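Local coordinates for hypothetical protein (Haemophilus influenzae, PDB 2HJ1) that is of unknown function but belongs to the RnfH family, whose domain is ubiquitin-like, and forms a 3D domain-swapped dimer, at residues A41-S45 / G46-Q50; F30-D33 / E34-V38; A18-P22 / E23-L27; R66-K69 / L70-L74. All coordinates share one frame; numbering follows the deposited sequence.

Interaction 1 (A41-S45 / G46-Q50); sequences AITQS and GILSQ. With SO4 (sulfate ion), chain F.
Ser-45 and Ile-47 are joined by a side-chain-to-backbone hydrogen bond across the junction of helix 38-45 and helix 47-50. Ile-47 N gives a nearly straight bond (165°) to Ser-45 OG at 3.2 Å, while Ser-45 OG itself donates to Ile-42 O at 2.9 Å. The hydroxyl thus relays between the last turn of one helix and the first of the next; its chi1 of 71°, which sets OG between the backbone N and carbonyl carbon, lets it face both. Ile-42 O also accepts from Ser-45 N, which arrives on the same face of the carbonyl plane as OG, and from a water at 2.9 Å. That water accepts in turn from Leu-48 N at 2.9 Å and, weakly, from Gly-46 N.

The apolar contacts are made by branch methyls. Ile-42 CG2 meets Ile-47 CG2 at 3.8 Å and Leu-48 CD2 at 3.9 Å, and Thr-43 CG2 lies alongside Leu-48 CD1. Thr-43 OG1 is hydrogen-bonded to Gln-39 O. Ile-80 and Ile-82 of the second subunit pack on Ile-42 and Ile-47, respectively. At the far end, Gln-50 NE2 donates almost straight to a sulfate oxygen.

Gly-46, with positive phi, leaves helical geometry after the first helix and is the N-cap residue of the second: a glycine junction between two consecutive short helices of the ubiquitin-like domain.

Interaction 2 (F30-D33 / E34-V38); sequences FQVD and EGITV
Val-32 and Ile-36 press their methyls together across a type II beta turn, Asp-33 to Ile-36, which leads strand 26-33 of the ubiquitin-like domain toward helix 38-45. Val-32 CG2 stands only 3.4 Å from Ile-36 CG2, tighter than an ordinary methyl contact, and the two side chains cross at about a right angle. Further out, Ile-36 CD1 reaches to 4.1 Å from Val-32 CB. The same Ile-36 CG2 also lies against Asp-33 O at 3.3 Å, because chi1 of -172° sends CG1 opposite the backbone N and turns CG2 back between N and the carbonyl carbon.

The turn is closed by Ile-36 N, which donates to Asp-33 O at 3.1 Å with an N-H...O angle of 160°, the donor lying 20° off the carbonyl plane. Gly-35 takes the third position with positive phi, the place glycine commonly fills in a type II turn.

In the next shell, the Gln-12 amide on the neighbouring strand bonds two side chains of strand 26-33: its NE2 to Asp-33 OD1 and its OE1 to Gln-31 NE2. Ile-13 and Ile-15 pack on Val-32, while Ala-41 of the following helix and Leu-74 of the second subunit pack on Ile-36. Backbone bonds from Ile-36 and Val-38 cross to that subunit too. Beyond the turn, Thr-37 is the N-cap of the following helix; its OG1 caps a backbone N of the first turn of the helix and is hydrogen-bonded to Thr-40 OG1.

Interaction 3 (A18-P22 / E23-L27); sequences AYAFP and ERYYL
Tyr-26 pairs with Tyr-19 across the hairpin, and its side chain can be followed outward from the backbone. CB rests 3.4 Å from Tyr-19 O and 4.2 Å from Tyr-19 CB. CG leaves opposite the backbone N (chi1 -180°), carrying the ring out over the helical side, where CD2 packs on Ile-47 CD1, CD1 lies by Gln-50 OE1, and the tip OH comes up beside Ser-45.

At the backbone the two tyrosines form an antiparallel hydrogen-bonded pair: Tyr-19 N to Tyr-26 O, in the carbonyl plane, and Tyr-26 N to Tyr-19 O, close to the line of the C=O, both at 2.9 Å. These two reciprocal bonds set the hairpin register. On the other face, Leu-27 CD1 touches Ala-18 CB at 3.6 Å. A type II turn from Phe-21 to Arg-24 closes the loop through Arg-24 N to Phe-21 O, a short 2.6 Å. Phe-21 presents its ring edge, in plane, to Arg-24 O, 3.6 Å from CD1, and Tyr-25 CD1 sits 4.1 Å from Ala-20 CB.

Ala-18 and Tyr-19 also pair in parallel with a strand of the second subunit, so the sheet runs on across the dimer. The tyrosine face meets both apolar Ile-47 and the polar end of Gln-50; the weakly positive C-H edge of Phe-21 probably suits the carbonyl oxygen it faces.

Interaction 4 (R66-K69 / L70-L74); sequences RPIK and LTDVL. With SO4 (sulfate ion), chain D; SO4 (sulfate ion), chain E.
Lys-69 O accepts the direct hydrogen bond between 66-69 and 70-74: Asp-72 N donates to it at 3.1 Å and 164°, although the donor stands well above the carbonyl plane, 59° out of it. The Asp-72 carboxylate folds back over the preceding residues, with OD2 3.6 Å from Ile-68 CB. A water donates to Asp-72 OD2 at 2.5 Å, a length short enough to be treated with caution, and accepts a weak bond from Lys-69 N. Lys-69 NZ stays 4.7 Å from Asp-72 OD1, too far for a contact, though its charge may still polarise the carboxylate.

Ile-68 and Leu-70 meet at about a right angle; chi1 of 49° in Ile-68 swings its longer branch between the backbone N and carbonyl carbon, which brings CD1 to 3.9 Å from Leu-70 CD2. Thr-71 OG1 lies beside Lys-69 CB.

At the start of the stretch, Arg-66 NE bonds to one sulfate at 2.9 Å (O1, chain D) and weakly to a second, both ions probably from the crystallisation liquor. Backbone bonds from Leu-70, Asp-72 and Leu-74 run to the second subunit, and Gln-39 of that subunit packs on Leu-70. This is a type I beta turn in the loop between strands 61-65 and 79-83, built into the domain-swapped interface.

In the fold
Along the chain the order is interaction 3, then 2, 1 and 4. Interactions 3 and 2 share strand 26-33, one at the tip of the hairpin it forms with strand 12-19 and the other where it runs on toward helix 38-45, their centres about 21 Å apart. Interaction 1, about 13 and 14 Å from interactions 2 and 3 between centres, touches both: Ile-47 and Gln-50 pack on the tyrosine face of the hairpin, Ala-41 on Ile-36. Interaction 4 stands apart, its nearest atoms about 10 Å from interaction 2 and 15 Å from interaction 1. All four reach the second subunit, as befits a domain-swapped dimer of ubiquitin-like chains.

Interaction 1 (A41-S45 / G46-Q50)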
loop_
_atom_site.group_PDB
_atom_site.type_symbol
_atom_site.label_atom_id
_atom_site.label_comp_id
_atom_site.label_asym_id
_atom_site.label_seq_id
_atom_site.Cartn_x
_atom_site.Cartn_y
_atom_site.Cartn_z
ATOM N N ALA B 41 -14.747 4.987 -6.012
ATOM C CA ALA B 41 -14.886 3.787 -5.120
ATOM C C ALA B 41 -15.364 4.250 -3.738
ATOM O O ALA B 41 -16.317 3.737 -3.201
ATOM C CB ALA B 41 -13.572 3.078 -5.010
ATOM N N ILE B 42 -14.729 5.268 -3.190
ATOM C CA ILE B 42 -15.118 5.725 -1.872
ATOM C C ILE B 42 -16.580 6.208 -1.880
ATOM O O ILE B 42 -17.421 5.781 -1.070
ATOM C CB ILE B 42 -14.162 6.824 -1.336
ATOM C CG1 ILE B 42 -12.725 6.290 -1.210
ATOM C CG2 ILE B 42 -14.651 7.364 0.059
ATOM C CD1 ILE B 42 -11.668 7.393 -0.846
ATOM N N THR B 43 -16.914 7.103 -2.805
ATOM C CA THR B 43 -18.277 7.672 -2.769
ATOM C C THR B 43 -19.360 6.628 -3.080
ATOM O O THR B 43 -20.458 6.698 -2.537
ATOM C CB THR B 43 -18.404 8.902 -3.722
ATOM O OG1 THR B 43 -18.052 8.505 -5.045
ATOM C CG2 THR B 43 -17.445 9.998 -3.320
ATOM N N GLN B 44 -19.061 5.636 -3.908
ATOM C CA GLN B 44 -20.070 4.574 -4.213
ATOM C C GLN B 44 -20.180 3.405 -3.193
ATOM O O GLN B 44 -21.142 2.605 -3.229
ATOM C CB GLN B 44 -19.815 3.990 -5.621
ATOM C CG GLN B 44 -20.088 4.996 -6.757
ATOM C CD GLN B 44 -21.522 5.559 -6.730
ATOM O OE1 GLN B 44 -21.718 6.785 -6.689
ATOM N NE2 GLN B 44 -22.529 4.667 -6.732
ATOM N N SER B 45 -19.213 3.302 -2.283
ATOM C CA SER B 45 -19.222 2.208 -1.269
ATOM C C SER B 45 -20.279 2.334 -0.183
ATOM O O SER B 45 -20.765 1.332 0.360
ATOM C CB SER B 45 -17.803 2.066 -0.638
ATOM O OG SER B 45 -17.521 3.177 0.194
ATOM N N GLY B 46 -20.607 3.566 0.190
ATOM C CA GLY B 46 -21.501 3.797 1.328
ATOM C C GLY B 46 -20.755 4.155 2.601
ATOM O O GLY B 46 -21.358 4.515 3.630
ATOM N N ILE B 47 -19.436 4.069 2.558
ATOM C CA ILE B 47 -18.632 4.358 3.769
ATOM C C ILE B 47 -18.911 5.791 4.282
ATOM O O ILE B 47 -18.920 6.031 5.495
ATOM C CB ILE B 47 -17.114 4.120 3.556
ATOM C CG1 ILE B 47 -16.366 4.121 4.899
ATOM C CG2 ILE B 47 -16.449 5.180 2.622
ATOM C CD1 ILE B 47 -14.903 3.993 4.757
ATOM N N LEU B 48 -19.171 6.729 3.364
ATOM C CA LEU B 48 -19.404 8.110 3.786
ATOM C C LEU B 48 -20.736 8.270 4.491
ATOM O O LEU B 48 -20.851 9.140 5.317
ATOM C CB LEU B 48 -19.279 9.112 2.637
ATOM C CG LEU B 48 -17.992 9.034 1.845
ATOM C CD1 LEU B 48 -18.103 9.973 0.634
ATOM C CD2 LEU B 48 -16.770 9.329 2.690
ATOM N N SER B 49 -21.722 7.425 4.182
ATOM C CA SER B 49 -22.984 7.392 4.973
ATOM C C SER B 49 -22.813 6.775 6.366
ATOM O O SER B 49 -23.379 7.269 7.350
ATOM C CB SER B 49 -24.095 6.666 4.203
ATOM O OG SER B 49 -24.216 7.264 2.910
ATOM N N GLN B 50 -22.020 5.707 6.463
ATOM C CA GLN B 50 -21.780 5.074 7.740
ATOM C C GLN B 50 -20.920 5.977 8.641
ATOM O O GLN B 50 -21.113 6.012 9.852
ATOM C CB GLN B 50 -21.100 3.715 7.527
ATOM C CG GLN B 50 -20.905 2.918 8.831
ATOM C CD GLN B 50 -20.342 1.543 8.579
ATOM O OE1 GLN B 50 -20.153 1.138 7.424
ATOM N NE2 GLN B 50 -20.047 0.819 9.651
HETATM S S SO4 F . -20.739 1.179 13.409
HETATM O O1 SO4 F . -20.780 -0.169 12.862
HETATM O O2 SO4 F . -20.666 2.139 12.303
HETATM O O3 SO4 F . -21.956 1.446 14.191
HETATM O O4 SO4 F . -19.603 1.210 14.325
HETATM O O HOH W 1 -19.724 6.356 0.515
#

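Interaction 2 (F30-D33 / E34-V38)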
loop_
_atom_site.group_PDB
_atom_site.type_symbol
_atom_site.label_atom_id
_atom_site.label_comp_id
_atom_site.label_asym_id
_atom_site.label_seq_id
_atom_site.Cartn_x
_atom_site.Cartn_y
_atom_site.Cartn_z
ATOM N N PHE B 30 -14.481 -4.972 -2.670
ATOM C CA PHE B 30 -15.529 -4.799 -3.691
ATOM C C PHE B 30 -15.006 -5.200 -5.030
ATOM O O PHE B 30 -13.850 -4.981 -5.342
ATOM C CB PHE B 30 -15.998 -3.324 -3.805
ATOM C CG PHE B 30 -16.633 -2.796 -2.542
ATOM C CD1 PHE B 30 -17.952 -3.068 -2.265
ATOM C CD2 PHE B 30 -15.875 -2.081 -1.608
ATOM C CE1 PHE B 30 -18.549 -2.624 -1.064
ATOM C CE2 PHE B 30 -16.452 -1.617 -0.416
ATOM C CZ PHE B 30 -17.779 -1.880 -0.150
ATOM N N GLN B 31 -15.884 -5.756 -5.834
ATOM C CA GLN B 31 -15.602 -5.959 -7.234
ATOM C C GLN B 31 -16.065 -4.718 -7.989
ATOM O O GLN B 31 -17.191 -4.268 -7.792
ATOM C CB GLN B 31 -16.334 -7.193 -7.753
ATOM C CG GLN B 31 -15.961 -7.559 -9.193
ATOM C CD GLN B 31 -16.830 -8.691 -9.715
ATOM O OE1 GLN B 31 -16.734 -9.817 -9.234
ATOM N NE2 GLN B 31 -17.705 -8.389 -10.675
ATOM N N VAL B 32 -15.188 -4.151 -8.826
ATOM C CA VAL B 32 -15.477 -2.859 -9.500
ATOM C C VAL B 32 -15.046 -2.913 -10.970
ATOM O O VAL B 32 -14.215 -3.772 -11.350
ATOM C CB VAL B 32 -14.754 -1.686 -8.775
ATOM C CG1 VAL B 32 -15.138 -1.650 -7.291
ATOM C CG2 VAL B 32 -13.205 -1.789 -8.898
ATOM N N ASP B 33 -15.597 -2.013 -11.796
ATOM C CA ASP B 33 -15.087 -1.810 -13.168
ATOM C C ASP B 33 -13.690 -1.208 -13.171
ATOM O O ASP B 33 -13.461 -0.131 -12.615
ATOM C CB ASP B 33 -16.005 -0.877 -13.990
ATOM C CG ASP B 33 -17.454 -1.348 -14.021
ATOM O OD1 ASP B 33 -17.675 -2.563 -13.933
ATOM O OD2 ASP B 33 -18.376 -0.488 -14.107
ATOM N N GLU B 34 -12.754 -1.905 -13.809
ATOM C CA GLU B 34 -11.450 -1.364 -14.083
ATOM C C GLU B 34 -11.597 0.034 -14.726
ATOM O O GLU B 34 -12.441 0.230 -15.607
ATOM C CB GLU B 34 -10.716 -2.311 -15.011
ATOM C CG GLU B 34 -9.354 -1.853 -15.448
ATOM C CD GLU B 34 -8.733 -2.804 -16.499
ATOM O OE1 GLU B 34 -7.727 -3.455 -16.124
ATOM O OE2 GLU B 34 -9.260 -2.902 -17.667
ATOM N N GLY B 35 -10.799 0.997 -14.265
ATOM C CA GLY B 35 -11.009 2.399 -14.647
ATOM C C GLY B 35 -11.603 3.295 -13.555
ATOM O O GLY B 35 -11.473 4.507 -13.616
ATOM N N ILE B 36 -12.266 2.709 -12.561
ATOM C CA ILE B 36 -12.771 3.466 -11.389
ATOM C C ILE B 36 -11.612 4.221 -10.665
ATOM O O ILE B 36 -10.481 3.731 -10.569
ATOM C CB ILE B 36 -13.622 2.491 -10.448
ATOM C CG1 ILE B 36 -14.338 3.226 -9.332
ATOM C CG2 ILE B 36 -12.750 1.431 -9.821
ATOM C CD1 ILE B 36 -15.345 2.354 -8.566
ATOM N N THR B 37 -11.877 5.431 -10.157
ATOM C CA THR B 37 -10.863 6.156 -9.427
ATOM C C THR B 37 -11.041 5.952 -7.922
ATOM O O THR B 37 -12.091 5.507 -7.483
ATOM C CB THR B 37 -11.017 7.668 -9.655
ATOM O OG1 THR B 37 -12.373 7.982 -9.350
ATOM C CG2 THR B 37 -10.708 8.034 -11.146
ATOM N N VAL B 38 -10.041 6.353 -7.143
ATOM C CA VAL B 38 -10.168 6.395 -5.677
ATOM C C VAL B 38 -11.466 7.078 -5.202
ATOM O O VAL B 38 -12.217 6.518 -4.420
ATOM C CB VAL B 38 -8.966 7.126 -5.100
ATOM C CG1 VAL B 38 -9.077 7.285 -3.618
ATOM C CG2 VAL B 38 -7.622 6.350 -5.497
#

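Interaction 3 (A18-P22 / E23-L27)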
loop_
_atom_site.group_PDB
_atom_site.type_symbol
_atom_site.label_atom_id
_atom_site.label_comp_id
_atom_site.label_asym_id
_atom_site.label_seq_id
_atom_site.Cartn_x
_atom_site.Cartn_y
_atom_site.Cartn_z
ATOM N N ALA B 18 -10.411 0.608 3.639
ATOM C CA ALA B 18 -10.174 0.423 5.077
ATOM C C ALA B 18 -10.314 1.759 5.784
ATOM O O ALA B 18 -9.890 2.785 5.263
ATOM C CB ALA B 18 -8.743 -0.139 5.344
ATOM N N TYR B 19 -10.872 1.716 6.976
ATOM C CA TYR B 19 -11.029 2.899 7.781
ATOM C C TYR B 19 -11.155 2.417 9.206
ATOM O O TYR B 19 -12.005 1.580 9.504
ATOM C CB TYR B 19 -12.305 3.662 7.373
ATOM C CG TYR B 19 -12.595 4.911 8.198
ATOM C CD1 TYR B 19 -11.770 6.055 8.132
ATOM C CD2 TYR B 19 -13.701 4.953 9.008
ATOM C CE1 TYR B 19 -12.056 7.216 8.916
ATOM C CE2 TYR B 19 -14.007 6.111 9.762
ATOM C CZ TYR B 19 -13.189 7.208 9.713
ATOM O OH TYR B 19 -13.562 8.299 10.466
ATOM N N ALA B 20 -10.383 2.977 10.120
ATOM C CA ALA B 20 -10.325 2.346 11.453
ATOM C C ALA B 20 -11.169 3.069 12.472
ATOM O O ALA B 20 -10.703 3.952 13.158
ATOM C CB ALA B 20 -8.926 2.222 11.943
ATOM N N PHE B 21 -12.431 2.679 12.548
ATOM C CA PHE B 21 -13.335 3.213 13.521
ATOM C C PHE B 21 -12.937 2.469 14.783
ATOM O O PHE B 21 -13.169 1.239 14.884
ATOM C CB PHE B 21 -14.763 2.913 13.092
ATOM C CG PHE B 21 -15.816 3.471 14.002
ATOM C CD1 PHE B 21 -16.710 2.617 14.646
ATOM C CD2 PHE B 21 -15.963 4.869 14.169
ATOM C CE1 PHE B 21 -17.724 3.137 15.457
ATOM C CE2 PHE B 21 -16.976 5.385 14.977
ATOM C CZ PHE B 21 -17.847 4.507 15.626
ATOM N N PRO B 22 -12.297 3.212 15.734
ATOM C CA PRO B 22 -11.594 2.533 16.836
ATOM C C PRO B 22 -12.645 1.780 17.689
ATOM O O PRO B 22 -13.743 2.302 18.012
ATOM C CB PRO B 22 -10.853 3.670 17.569
ATOM C CG PRO B 22 -11.699 4.928 17.263
ATOM C CD PRO B 22 -12.259 4.692 15.852
ATOM N N GLU B 23 -12.319 0.535 17.964
ATOM C CA GLU B 23 -13.286 -0.517 18.317
ATOM C C GLU B 23 -14.458 -1.017 17.392
ATOM O O GLU B 23 -15.300 -1.774 17.853
ATOM C CB GLU B 23 -13.694 -0.436 19.791
ATOM C CG GLU B 23 -12.507 -0.652 20.759
ATOM C CD GLU B 23 -12.982 -0.879 22.175
ATOM O OE1 GLU B 23 -14.235 -0.950 22.343
ATOM O OE2 GLU B 23 -12.114 -1.005 23.089
ATOM N N ARG B 24 -14.486 -0.631 16.119
ATOM C CA ARG B 24 -15.084 -1.523 15.077
ATOM C C ARG B 24 -14.714 -1.107 13.654
ATOM O O ARG B 24 -15.405 -0.324 12.990
ATOM C CB ARG B 24 -16.595 -1.785 15.237
ATOM C CG ARG B 24 -17.156 -2.864 14.286
ATOM C CD ARG B 24 -16.328 -4.141 14.272
ATOM N NE ARG B 24 -15.451 -4.251 13.095
ATOM C CZ ARG B 24 -15.680 -5.026 12.036
ATOM N NH1 ARG B 24 -14.822 -5.022 11.037
ATOM N NH2 ARG B 24 -16.769 -5.776 11.948
ATOM N N TYR B 25 -13.604 -1.681 13.218
ATOM C CA TYR B 25 -12.934 -1.371 11.973
ATOM C C TYR B 25 -13.880 -1.562 10.748
ATOM O O TYR B 25 -14.668 -2.499 10.692
ATOM C CB TYR B 25 -11.780 -2.359 11.856
ATOM C CG TYR B 25 -10.726 -2.278 12.957
ATOM C CD1 TYR B 25 -10.520 -1.077 13.689
ATOM C CD2 TYR B 25 -9.858 -3.359 13.204
ATOM C CE1 TYR B 25 -9.513 -0.992 14.675
ATOM C CE2 TYR B 25 -8.843 -3.279 14.186
ATOM C CZ TYR B 25 -8.691 -2.098 14.918
ATOM O OH TYR B 25 -7.685 -2.001 15.865
ATOM N N TYR B 26 -13.713 -0.726 9.749
ATOM C CA TYR B 26 -14.300 -0.946 8.429
ATOM C C TYR B 26 -13.242 -1.476 7.508
ATOM O O TYR B 26 -12.240 -0.797 7.281
ATOM C CB TYR B 26 -14.814 0.397 7.894
ATOM C CG TYR B 26 -15.469 0.336 6.522
ATOM C CD1 TYR B 26 -16.864 0.363 6.395
ATOM C CD2 TYR B 26 -14.685 0.284 5.357
ATOM C CE1 TYR B 26 -17.478 0.379 5.115
ATOM C CE2 TYR B 26 -15.281 0.240 4.093
ATOM C CZ TYR B 26 -16.664 0.281 3.987
ATOM O OH TYR B 26 -17.224 0.302 2.742
ATOM N N LEU B 27 -13.477 -2.665 6.946
ATOM C CA LEU B 27 -12.560 -3.319 6.042
ATOM C C LEU B 27 -13.385 -4.121 5.034
ATOM O O LEU B 27 -13.884 -5.178 5.364
ATOM C CB LEU B 27 -11.643 -4.251 6.852
ATOM C CG LEU B 27 -10.480 -3.866 7.816
ATOM C CD1 LEU B 27 -9.950 -2.457 7.801
ATOM C CD2 LEU B 27 -10.569 -4.356 9.287
#

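Interaction 4 (R66-K69 / L70-L74)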
loop_
_atom_site.group_PDB
_atom_site.type_symbol
_atom_site.label_atom_id
_atom_site.label_comp_id
_atom_site.label_asym_id
_atom_site.label_seq_id
_atom_site.Cartn_x
_atom_site.Cartn_y
_atom_site.Cartn_z
ATOM N N ARG B 66 -0.722 -4.416 -3.964
ATOM C CA ARG B 66 -0.175 -5.797 -3.944
ATOM C C ARG B 66 -1.102 -6.687 -4.723
ATOM O O ARG B 66 -2.326 -6.592 -4.563
ATOM C CB ARG B 66 -0.054 -6.383 -2.528
ATOM C CG ARG B 66 0.925 -7.576 -2.429
ATOM C CD ARG B 66 0.787 -8.388 -1.127
ATOM N NE ARG B 66 -0.493 -9.099 -1.023
ATOM C CZ ARG B 66 -0.828 -10.169 -1.759
ATOM N NH1 ARG B 66 -2.010 -10.736 -1.565
ATOM N NH2 ARG B 66 0.015 -10.667 -2.683
ATOM N N PRO B 67 -0.547 -7.564 -5.584
ATOM C CA PRO B 67 0.880 -7.669 -5.931
ATOM C C PRO B 67 1.278 -6.532 -6.880
ATOM O O PRO B 67 0.426 -5.818 -7.466
ATOM C CB PRO B 67 0.983 -9.038 -6.646
ATOM C CG PRO B 67 -0.389 -9.272 -7.239
ATOM C CD PRO B 67 -1.388 -8.544 -6.320
ATOM N N ILE B 68 2.572 -6.349 -7.016
ATOM C CA ILE B 68 3.104 -5.321 -7.893
ATOM C C ILE B 68 4.159 -6.012 -8.781
ATOM O O ILE B 68 4.597 -7.130 -8.490
ATOM C CB ILE B 68 3.790 -4.234 -7.040
ATOM C CG1 ILE B 68 4.742 -4.915 -6.038
ATOM C CG2 ILE B 68 2.712 -3.406 -6.297
ATOM C CD1 ILE B 68 6.019 -4.303 -5.865
ATOM N N LYS B 69 4.600 -5.335 -9.822
ATOM C CA LYS B 69 5.724 -5.802 -10.616
ATOM C C LYS B 69 6.912 -5.144 -9.963
ATOM O O LYS B 69 6.833 -3.972 -9.545
ATOM C CB LYS B 69 5.544 -5.345 -12.051
ATOM C CG LYS B 69 4.145 -5.727 -12.587
ATOM C CD LYS B 69 4.091 -5.737 -14.091
ATOM C CE LYS B 69 3.986 -4.334 -14.654
ATOM N NZ LYS B 69 2.564 -4.037 -15.042
ATOM N N LEU B 70 7.990 -5.884 -9.805
ATOM C CA LEU B 70 9.212 -5.297 -9.233
ATOM C C LEU B 70 9.888 -4.248 -10.130
ATOM O O LEU B 70 10.836 -3.583 -9.731
ATOM C CB LEU B 70 10.202 -6.387 -8.855
ATOM C CG LEU B 70 9.665 -7.392 -7.836
ATOM C CD1 LEU B 70 10.790 -8.362 -7.438
ATOM C CD2 LEU B 70 9.002 -6.734 -6.632
ATOM N N THR B 71 9.371 -4.104 -11.344
ATOM C CA THR B 71 9.838 -3.087 -12.271
ATOM C C THR B 71 9.112 -1.730 -12.078
ATOM O O THR B 71 9.488 -0.746 -12.727
ATOM C CB THR B 71 9.610 -3.559 -13.736
ATOM O OG1 THR B 71 8.248 -3.983 -13.881
ATOM C CG2 THR B 71 10.527 -4.727 -14.058
ATOM N N ASP B 72 8.063 -1.692 -11.240
ATOM C CA ASP B 72 7.321 -0.445 -10.940
ATOM C C ASP B 72 8.254 0.641 -10.386
ATOM O O ASP B 72 9.176 0.340 -9.639
ATOM C CB ASP B 72 6.205 -0.702 -9.914
ATOM C CG ASP B 72 4.997 -1.464 -10.508
ATOM O OD1 ASP B 72 4.959 -1.751 -11.749
ATOM O OD2 ASP B 72 4.075 -1.784 -9.713
ATOM N N VAL B 73 8.016 1.899 -10.758
ATOM C CA VAL B 73 8.886 3.025 -10.339
ATOM C C VAL B 73 8.445 3.520 -8.948
ATOM O O VAL B 73 7.253 3.674 -8.699
ATOM C CB VAL B 73 8.937 4.163 -11.432
ATOM C CG1 VAL B 73 9.608 5.429 -10.921
ATOM C CG2 VAL B 73 9.709 3.672 -12.658
ATOM N N LEU B 74 9.387 3.711 -8.035
ATOM C CA LEU B 74 9.034 4.241 -6.712
ATOM C C LEU B 74 8.817 5.751 -6.730
ATOM O O LEU B 74 9.363 6.452 -7.591
ATOM C CB LEU B 74 10.098 3.899 -5.678
ATOM C CG LEU B 74 10.133 2.404 -5.357
ATOM C CD1 LEU B 74 11.503 2.107 -4.827
ATOM C CD2 LEU B 74 9.067 2.018 -4.330
HETATM S S SO4 D . -2.327 -9.597 2.071
HETATM O O1 SO4 D . -1.657 -8.420 1.552
HETATM O O2 SO4 D . -3.734 -9.263 2.246
HETATM O O3 SO4 D . -2.180 -10.775 1.225
HETATM O O4 SO4 D . -1.638 -9.867 3.282
HETATM S S SO4 E . -3.597 -6.358 -0.738
HETATM O O1 SO4 E . -3.708 -4.926 -1.060
HETATM O O2 SO4 E . -4.608 -6.715 0.278
HETATM O O3 SO4 E . -3.763 -7.122 -1.973
HETATM O O4 SO4 E . -2.281 -6.665 -0.206
HETATM O O HOH W 2 2.169 -3.095 -10.652
#